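Local coordinates for flagellar biosynthesis protein FlhA (Bacillus subtilis, PDB 3MIX) that takes part in the export of flagellar proteins, probably as an adaptor for delivery of late flagellar building blocks to the type III secretion system, at residues A269-T273 and L363-E369; L283-C288 and E335-C341. All blocks are in the same frame, centred on the assembly; numbering follows the deposited sequence.

Contact 1 (A269-T273 and L363-E369)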
loop_
_atom_site.group_PDB
_atom_site.type_symbol
_atom_site.label_atom_id
_atom_site.label_comp_id
_atom_site.label_asym_id
_atom_site.label_seq_id
_atom_site.Cartn_x
_atom_site.Cartn_y
_atom_site.Cartn_z
ATOM N N ALA A 269 -12.488 13.137 -0.990
ATOM C CA ALA A 269 -12.807 13.504 0.408
ATOM C C ALA A 269 -13.866 12.606 1.049
ATOM O O ALA A 269 -13.662 12.096 2.139
ATOM C CB ALA A 269 -13.222 15.005 0.517
ATOM N N LYS A 270 -14.978 12.381 0.358
ATOM C CA LYS A 270 -16.038 11.515 0.888
ATOM C C LYS A 270 -15.508 10.122 1.257
ATOM O O LYS A 270 -15.780 9.616 2.350
ATOM C CB LYS A 270 -17.173 11.381 -0.122
ATOM C CG LYS A 270 -18.246 10.378 0.267
ATOM C CD LYS A 270 -18.991 9.860 -0.971
ATOM C CE LYS A 270 -20.247 10.668 -1.260
ATOM N NZ LYS A 270 -19.973 12.101 -1.590
ATOM N N GLN A 271 -14.770 9.511 0.333
ATOM C CA GLN A 271 -14.164 8.212 0.561
ATOM C C GLN A 271 -13.169 8.237 1.731
ATOM O O GLN A 271 -13.184 7.357 2.588
ATOM C CB GLN A 271 -13.480 7.733 -0.709
ATOM C CG GLN A 271 -12.657 6.462 -0.596
ATOM C CD GLN A 271 -11.906 6.194 -1.887
ATOM O OE1 GLN A 271 -12.481 6.253 -2.979
ATOM N NE2 GLN A 271 -10.621 5.902 -1.774
ATOM N N ILE A 272 -12.314 9.243 1.767
ATOM C CA ILE A 272 -11.315 9.301 2.809
ATOM C C ILE A 272 -11.955 9.563 4.196
ATOM O O ILE A 272 -11.547 8.951 5.190
ATOM C CB ILE A 272 -10.171 10.283 2.446
ATOM C CG1 ILE A 272 -9.315 9.692 1.304
ATOM C CG2 ILE A 272 -9.287 10.548 3.660
ATOM C CD1 ILE A 272 -8.318 10.682 0.661
ATOM N N THR A 273 -12.975 10.421 4.259
ATOM C CA THR A 273 -13.667 10.619 5.523
ATOM C C THR A 273 -14.344 9.322 5.990
ATOM O O THR A 273 -14.217 8.957 7.157
ATOM C CB THR A 273 -14.641 11.865 5.572
ATOM O OG1 THR A 273 -16.012 11.499 5.273
ATOM C CG2 THR A 273 -14.170 12.967 4.691
ATOM N N LEU A 363 -3.596 13.593 6.945
ATOM C CA LEU A 363 -4.705 14.118 6.160
ATOM C C LEU A 363 -4.616 15.622 6.024
ATOM O O LEU A 363 -3.944 16.275 6.813
ATOM C CB LEU A 363 -6.043 13.726 6.790
ATOM C CG LEU A 363 -6.342 12.236 6.973
ATOM C CD1 LEU A 363 -7.770 12.073 7.490
ATOM C CD2 LEU A 363 -6.105 11.419 5.673
ATOM N N SER A 364 -5.276 16.165 5.011
ATOM C CA SER A 364 -5.490 17.598 4.939
ATOM C C SER A 364 -6.968 17.935 5.250
ATOM O O SER A 364 -7.853 17.088 5.089
ATOM C CB SER A 364 -5.029 18.160 3.594
ATOM O OG SER A 364 -6.077 18.205 2.652
ATOM N N TYR A 365 -7.216 19.165 5.698
ATOM C CA TYR A 365 -8.563 19.598 6.090
ATOM C C TYR A 365 -9.560 19.426 4.961
ATOM O O TYR A 365 -10.720 19.109 5.200
ATOM C CB TYR A 365 -8.565 21.065 6.549
ATOM C CG TYR A 365 -7.511 21.401 7.578
ATOM C CD1 TYR A 365 -7.497 20.773 8.823
ATOM C CD2 TYR A 365 -6.532 22.352 7.310
ATOM C CE1 TYR A 365 -6.524 21.076 9.782
ATOM C CE2 TYR A 365 -5.558 22.667 8.261
ATOM C CZ TYR A 365 -5.556 22.021 9.493
ATOM O OH TYR A 365 -4.589 22.327 10.432
ATOM N N ASN A 366 -9.094 19.625 3.730
ATOM C CA ASN A 366 -9.930 19.516 2.535
ATOM C C ASN A 366 -10.213 18.078 2.073
ATOM O O ASN A 366 -10.821 17.866 1.009
ATOM C CB ASN A 366 -9.306 20.317 1.389
ATOM C CG ASN A 366 -9.468 21.823 1.557
ATOM O OD1 ASN A 366 -9.054 22.589 0.684
ATOM N ND2 ASN A 366 -10.065 22.259 2.675
ATOM N N GLU A 367 -9.759 17.102 2.859
ATOM C CA GLU A 367 -10.000 15.688 2.570
ATOM C C GLU A 367 -11.035 15.154 3.543
ATOM O O GLU A 367 -11.578 14.069 3.357
ATOM C CB GLU A 367 -8.694 14.873 2.618
ATOM C CG GLU A 367 -7.604 15.405 1.665
ATOM C CD GLU A 367 -6.264 14.727 1.832
ATOM O OE1 GLU A 367 -6.026 14.088 2.882
ATOM O OE2 GLU A 367 -5.432 14.834 0.904
ATOM N N LEU A 368 -11.302 15.935 4.583
ATOM C CA LEU A 368 -12.442 15.701 5.458
ATOM C C LEU A 368 -13.632 16.523 4.996
ATOM O O LEU A 368 -13.509 17.718 4.759
ATOM C CB LEU A 368 -12.107 16.028 6.908
ATOM C CG LEU A 368 -11.022 15.172 7.567
ATOM C CD1 LEU A 368 -10.766 15.665 8.975
ATOM C CD2 LEU A 368 -11.372 13.677 7.565
ATOM N N GLU A 369 -14.774 15.864 4.844
ATOM C CA GLU A 369 -16.021 16.522 4.473
ATOM C C GLU A 369 -16.396 17.597 5.485
ATOM O O GLU A 369 -16.106 17.468 6.674
ATOM C CB GLU A 369 -17.148 15.499 4.371
ATOM C CG GLU A 369 -17.217 14.792 3.037
ATOM C CD GLU A 369 -18.245 13.678 3.031
ATOM O OE1 GLU A 369 -18.169 12.786 3.907
ATOM O OE2 GLU A 369 -19.125 13.693 2.145
HETATM O O HOH W 1 -18.068 10.145 3.682
#
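Thr273 and Glu369 make the direct polar link here: the hydroxyl OG1 donates to carboxylate oxygen OE1 at 2.9 Å, meeting it on the anti side and 24° out of the carboxylate plane. The same oxygen takes a second bond from water 1, 2.7 Å away, which also donates to the backbone O of Lys270, so side chain and helix backbone are tied through one solvent molecule. Glu369 gets there because its chain is stretched out past CG (chi2 174°), which carries the carboxylate over to Lys270, with CD 3.8 Å from Lys270 CA. The lysine chain bends at its far end, yet NZ stays 4.1 Å from Glu369 OE2, near enough for attraction but too far for a salt bridge. One turn earlier in the helix, Ala269 turns its methyl to the turn, CB lying 3.4 Å from Glu367 O. Ile272 adds an apolar touch, CG2 to Leu363 CD2 at 3.9 Å, the two side chains running antiparallel as they pass. Behind this shell, Glu367 fixes the turn: its OE1 accepts Ser364 N from above the carboxylate plane and forms a salt bridge with Arg265 of helix 257-267. The contact thus packs helix 269-276 against the turn leaving strand 362-364, which pairs with strand 339-341, while Leu368 rests on Leu340 and Ser364 on helix 343-353.

Contact 2 (L283-C288 and E335-C341)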
loop_
_atom_site.group_PDB
_atom_site.type_symbol
_atom_site.label_atom_id
_atom_site.label_comp_id
_atom_site.label_asym_id
_atom_site.label_seq_id
_atom_site.Cartn_x
_atom_site.Cartn_y
_atom_site.Cartn_z
ATOM N N LEU A 283 -14.160 12.725 15.618
ATOM C CA LEU A 283 -12.921 12.065 15.249
ATOM C C LEU A 283 -11.736 12.631 16.034
ATOM O O LEU A 283 -11.514 13.845 16.050
ATOM C CB LEU A 283 -12.698 12.220 13.744
ATOM C CG LEU A 283 -11.480 11.574 13.089
ATOM C CD1 LEU A 283 -11.510 10.058 13.228
ATOM C CD2 LEU A 283 -11.429 11.993 11.632
ATOM N N LYS A 284 -10.981 11.739 16.671
ATOM C CA LYS A 284 -9.813 12.122 17.473
ATOM C C LYS A 284 -8.598 12.371 16.571
ATOM O O LYS A 284 -8.062 11.436 15.974
ATOM C CB LYS A 284 -9.480 11.042 18.514
ATOM C CG LYS A 284 -10.669 10.233 19.056
ATOM C CD LYS A 284 -11.416 10.944 20.177
ATOM C CE LYS A 284 -12.360 9.977 20.878
ATOM N NZ LYS A 284 -13.155 10.625 21.959
ATOM N N VAL A 285 -8.162 13.628 16.490
ATOM C CA VAL A 285 -7.141 14.047 15.523
ATOM C C VAL A 285 -6.057 14.957 16.120
ATOM O O VAL A 285 -6.364 16.004 16.689
ATOM C CB VAL A 285 -7.800 14.769 14.314
ATOM C CG1 VAL A 285 -6.799 15.635 13.583
ATOM C CG2 VAL A 285 -8.425 13.763 13.353
ATOM N N VAL A 286 -4.795 14.554 15.979
ATOM C CA VAL A 286 -3.658 15.422 16.307
ATOM C C VAL A 286 -3.500 16.461 15.197
ATOM O O VAL A 286 -3.560 16.123 14.013
ATOM C CB VAL A 286 -2.330 14.617 16.458
ATOM C CG1 VAL A 286 -1.148 15.539 16.718
ATOM C CG2 VAL A 286 -2.435 13.600 17.576
ATOM N N THR A 287 -3.315 17.722 15.571
ATOM C CA THR A 287 -3.035 18.768 14.589
ATOM C C THR A 287 -1.565 19.174 14.622
ATOM O O THR A 287 -0.777 18.628 15.400
ATOM C CB THR A 287 -3.938 20.014 14.763
ATOM O OG1 THR A 287 -3.989 20.394 16.146
ATOM C CG2 THR A 287 -5.346 19.738 14.237
ATOM N N CYS A 288 -1.206 20.117 13.757
ATOM C CA CYS A 288 0.163 20.598 13.656
ATOM C C CYS A 288 0.224 22.072 14.031
ATOM O O CYS A 288 -0.635 22.858 13.614
ATOM C CB CYS A 288 0.719 20.388 12.241
ATOM S SG CYS A 288 1.129 18.671 11.807
ATOM N N GLU A 335 -7.157 4.244 20.396
ATOM C CA GLU A 335 -7.564 5.055 19.246
ATOM C C GLU A 335 -6.546 5.011 18.107
ATOM O O GLU A 335 -5.336 4.905 18.350
ATOM C CB GLU A 335 -7.800 6.510 19.672
ATOM C CG GLU A 335 -8.920 6.710 20.693
ATOM C CD GLU A 335 -10.314 6.592 20.093
ATOM O OE1 GLU A 335 -10.435 6.513 18.853
ATOM O OE2 GLU A 335 -11.296 6.584 20.869
ATOM N N THR A 336 -7.049 5.094 16.872
ATOM C CA THR A 336 -6.224 5.173 15.659
ATOM C C THR A 336 -5.648 6.582 15.543
ATOM O O THR A 336 -6.402 7.564 15.489
ATOM C CB THR A 336 -7.058 4.886 14.378
ATOM O OG1 THR A 336 -8.041 3.874 14.642
ATOM C CG2 THR A 336 -6.158 4.445 13.210
ATOM N N ALA A 337 -4.322 6.686 15.508
ATOM C CA ALA A 337 -3.660 7.989 15.438
ATOM C C ALA A 337 -3.672 8.574 14.019
ATOM O O ALA A 337 -3.140 7.970 13.083
ATOM C CB ALA A 337 -2.239 7.904 15.991
ATOM N N ILE A 338 -4.302 9.741 13.876
ATOM C CA ILE A 338 -4.380 10.471 12.608
ATOM C C ILE A 338 -3.771 11.860 12.791
ATOM O O ILE A 338 -3.791 12.388 13.892
ATOM C CB ILE A 338 -5.851 10.575 12.099
ATOM C CG1 ILE A 338 -6.336 9.226 11.561
ATOM C CG2 ILE A 338 -6.010 11.638 11.009
ATOM C CD1 ILE A 338 -7.443 8.600 12.370
ATOM N N LEU A 339 -3.233 12.441 11.717
ATOM C CA LEU A 339 -2.647 13.786 11.750
ATOM C C LEU A 339 -3.259 14.719 10.695
ATOM O O LEU A 339 -3.228 14.414 9.512
ATOM C CB LEU A 339 -1.125 13.709 11.581
ATOM C CG LEU A 339 -0.302 14.999 11.672
ATOM C CD1 LEU A 339 -0.366 15.613 13.081
ATOM C CD2 LEU A 339 1.137 14.745 11.280
ATOM N N LEU A 340 -3.815 15.850 11.130
ATOM C CA LEU A 340 -4.347 16.863 10.209
ATOM C C LEU A 340 -3.385 18.022 10.032
ATOM O O LEU A 340 -2.699 18.417 10.977
ATOM C CB LEU A 340 -5.683 17.425 10.698
ATOM C CG LEU A 340 -7.020 16.847 10.226
ATOM C CD1 LEU A 340 -8.154 17.672 10.824
ATOM C CD2 LEU A 340 -7.153 16.801 8.702
ATOM N N CYS A 341 -3.345 18.567 8.822
ATOM C CA CYS A 341 -2.542 19.741 8.514
ATOM C C CYS A 341 -3.129 20.419 7.295
ATOM O O CYS A 341 -4.089 19.911 6.706
ATOM C CB CYS A 341 -1.071 19.375 8.295
ATOM S SG CYS A 341 -0.765 18.224 6.936
#
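Val286 and Leu339 form a single parallel bridge, Val286 N bonding to Ile338 O at 3.2 Å and Leu340 N to Val286 O at 2.9 Å, while the two segments as a whole run 45° apart, which fits the pairing being confined to this one spot. On one face of the bridge Val285 sits between two partners. Its CG1 lies across the Leu340 side chain at about a right angle, 3.6 Å from CB, and CG2 meets Ile338 CG2 at 4.0 Å; the methyl tips of Leu283 and Ile338 extend this apolar patch. On the other face Leu339 is the hub. With CG anti to the backbone N (chi1 -176°), its CD1 reaches across to Val286 CG1 at 3.7 Å and to Cys288 SG at 3.6 Å. At the other end, Glu335, in the loop before strand 339-341, passes obliquely by Lys284 of strand 283-288: the lysine methylene CE lies 3.6 Å from OE2, whereas NZ, 4.6 Å from that oxygen, is beyond salt-bridge range. An alanine in place of Glu335 has no carboxylate to lie over the Lys284 methylenes, and would probably leave the lysine chain freer to turn and its ammonium without this nearby negative charge. Around the bridge, Val286 packs on Glu326 and Leu330 of helix 313-332, and Leu339 on Val349 and Leu353 of helix 343-353, so helices cover that face, while Leu340 meets Tyr365 and Leu368 on the other. Strand 283-288 also bonds in parallel to strands 374-375 and 379-380; the bridge therefore joins that small sheet to the pair 339-341 and 362-364, themselves linked through helix 343-353 as a beta-alpha-beta unit.

Coming from the N terminus, the chain lays down helix 269-276, the first half of contact 1, and goes straight on to strand 283-288, which opens contact 2. Helices 290-299 and 313-332 follow before strand 339-341 returns to close contact 2. Helix 343-353 then carries the chain to strand 362-364, and the turn after it closes contact 1, so the shorter loop lies wholly within the longer one. The centres are about 12 Å apart, joined through strands 339-341 and 362-364: Leu363 N to Leu339 O and Leu363 O to Cys341 N are probable hydrogen bonds. Together the two contacts tie helix 269-276 to the parallel strands near the C-terminal end of the cytosolic domain.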